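Local coordinates for protein RNA 2'-o-ribose methyltransferase (Thermus thermophilus, PDB 1IPA) that probably methylates the ribose 2'-hydroxyl of RNA as a member of the TrmH family, whose knotted catalytic domain is of the SAM-binding SPOUT type, at residues D115-V120 with P208-A213. Residues are numbered along the deposited sequence; the frame is centred on the assembly and turned at random.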
loop_
_atom_site.group_PDB
_atom_site.type_symbol
_atom_site.label_atom_id
_atom_site.label_comp_id
_atom_site.label_asym_id
_atom_site.label_seq_id
_atom_site.Cartn_x
_atom_site.Cartn_y
_atom_site.Cartn_z
ATOM N N ASP A 115 2.775 8.571 20.064
ATOM C CA ASP A 115 3.085 9.416 18.908
ATOM C C ASP A 115 2.319 8.892 17.691
ATOM O O ASP A 115 2.588 9.295 16.564
ATOM C CB ASP A 115 4.590 9.372 18.591
ATOM C CG ASP A 115 5.455 9.990 19.679
ATOM O OD1 ASP A 115 5.483 11.232 19.805
ATOM O OD2 ASP A 115 6.120 9.227 20.412
ATOM N N ALA A 116 1.355 8.010 17.929
ATOM C CA ALA A 116 0.591 7.380 16.857
ATOM C C ALA A 116 -0.230 8.220 15.881
ATOM O O ALA A 116 -1.215 8.854 16.259
ATOM C CB ALA A 116 -0.302 6.315 17.443
ATOM N N LEU A 117 0.173 8.202 14.616
ATOM C CA LEU A 117 -0.567 8.888 13.564
ATOM C C LEU A 117 -1.158 7.736 12.746
ATOM O O LEU A 117 -0.442 7.009 12.068
ATOM C CB LEU A 117 0.361 9.742 12.695
ATOM C CG LEU A 117 -0.301 10.396 11.476
ATOM C CD1 LEU A 117 -1.466 11.288 11.910
ATOM C CD2 LEU A 117 0.737 11.203 10.716
ATOM N N ILE A 118 -2.470 7.575 12.830
ATOM C CA ILE A 118 -3.155 6.489 12.156
ATOM C C ILE A 118 -4.127 6.924 11.067
ATOM O O ILE A 118 -4.927 7.841 11.257
ATOM C CB ILE A 118 -3.914 5.631 13.201
ATOM C CG1 ILE A 118 -2.903 4.898 14.088
ATOM C CG2 ILE A 118 -4.841 4.649 12.520
ATOM C CD1 ILE A 118 -3.480 4.386 15.383
ATOM N N LEU A 119 -4.055 6.252 9.923
ATOM C CA LEU A 119 -4.954 6.557 8.820
ATOM C C LEU A 119 -5.974 5.444 8.694
ATOM O O LEU A 119 -5.610 4.286 8.567
ATOM C CB LEU A 119 -4.185 6.678 7.500
ATOM C CG LEU A 119 -5.055 6.836 6.246
ATOM C CD1 LEU A 119 -5.836 8.129 6.354
ATOM C CD2 LEU A 119 -4.187 6.842 4.993
ATOM N N VAL A 120 -7.251 5.790 8.747
ATOM C CA VAL A 120 -8.298 4.793 8.599
ATOM C C VAL A 120 -8.937 5.006 7.230
ATOM O O VAL A 120 -9.551 6.043 6.978
ATOM C CB VAL A 120 -9.377 4.932 9.701
ATOM C CG1 VAL A 120 -10.440 3.859 9.531
ATOM C CG2 VAL A 120 -8.739 4.808 11.075
ATOM N N PRO A 208 -0.221 14.065 18.021
ATOM C CA PRO A 208 0.357 12.723 17.915
ATOM C C PRO A 208 -0.526 11.494 18.085
ATOM O O PRO A 208 -0.503 10.620 17.226
ATOM C CB PRO A 208 1.505 12.778 18.901
ATOM C CG PRO A 208 2.058 14.123 18.592
ATOM C CD PRO A 208 0.815 15.012 18.474
ATOM N N PRO A 209 -1.288 11.381 19.187
ATOM C CA PRO A 209 -2.116 10.169 19.274
ATOM C C PRO A 209 -3.449 10.455 18.597
ATOM O O PRO A 209 -4.312 11.066 19.215
ATOM C CB PRO A 209 -2.284 9.959 20.779
ATOM C CG PRO A 209 -1.198 10.804 21.394
ATOM C CD PRO A 209 -1.151 12.007 20.508
ATOM N N VAL A 210 -3.631 10.023 17.349
ATOM C CA VAL A 210 -4.885 10.315 16.650
ATOM C C VAL A 210 -5.150 9.465 15.402
ATOM O O VAL A 210 -4.222 9.024 14.736
ATOM C CB VAL A 210 -4.910 11.808 16.246
ATOM C CG1 VAL A 210 -3.831 12.062 15.208
ATOM C CG2 VAL A 210 -6.286 12.209 15.734
ATOM N N ALA A 211 -6.427 9.253 15.089
ATOM C CA ALA A 211 -6.835 8.473 13.916
ATOM C C ALA A 211 -7.649 9.351 12.969
ATOM O O ALA A 211 -8.541 10.084 13.396
ATOM C CB ALA A 211 -7.665 7.284 14.339
ATOM N N ILE A 212 -7.340 9.267 11.680
ATOM C CA ILE A 212 -8.036 10.055 10.673
ATOM C C ILE A 212 -8.687 9.149 9.639
ATOM O O ILE A 212 -8.007 8.382 8.947
ATOM C CB ILE A 212 -7.074 11.001 9.948
ATOM C CG1 ILE A 212 -6.306 11.841 10.973
ATOM C CG2 ILE A 212 -7.855 11.883 8.979
ATOM C CD1 ILE A 212 -5.244 12.747 10.366
ATOM N N ALA A 213 -10.004 9.255 9.527
ATOM C CA ALA A 213 -10.748 8.444 8.589
ATOM C C ALA A 213 -11.066 9.183 7.295
ATOM O O ALA A 213 -11.305 10.385 7.297
ATOM C CB ALA A 213 -12.031 7.966 9.234
#
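The flat groups here are peptide planes, bonded through their N-H and C=O edges between two neighbouring strands, with side chains on both faces. Leu-117, Leu-119, Val-210 and Ile-212 project to one face, where Leu-117 touches Ala-257, Leu-119 Ala-250 and Ile-212 Leu-253 of helix 246-261; Ile-118, Val-120, Ala-211 and Ala-213 project to the other, where Trp-182 packs on Ile-118 and Val-179 on Val-120, both from helix 176-185. At the edges, Ile-118 N and Val-120 N donate to Val-210 O and Ile-212 O, while Ile-212 N donates to Ile-118 O; Val-210 N donates to Ala-116 O, whose position, and so this bond, is less certain. This alternation, with an axis angle of 23°, identifies a parallel pair. Ile-118 N lies nearly along the C=O axis of Val-210, 3.0 Å from its O. Val-120 N, 2.7 Å from Ile-212 O, instead sits 37° out of the carbonyl plane, though its N-H points almost straight at the oxygen. Ile-118 O also receives, as a weaker addition, a CA-H...O contact from Ala-211 CA at 3.3 Å.

With CG anti to the backbone N (chi1 174°), Leu-117 runs alongside Val-210, its CD1 4.1 Å from Val-210 CG1, the branch in the crowded position between N and carbonyl carbon. Leu-119 has the same chi1 shape and brings CD1 within 3.4 Å of Ile-212 O. On the opposite face, Val-120 touches Ala-213 CB with its CB (4.1 Å) and Ala-211 CB with its CG2 (4.2 Å).

Strands 117-122 and 210-214 are central in the parallel, Rossmann-like sheet of the SpoU methylase domain, joined here across 87 intervening residues. The chemistry implies a buried seam in which the N-H and C=O groups facing each other pair across the strands, between two faces of apolar side chains.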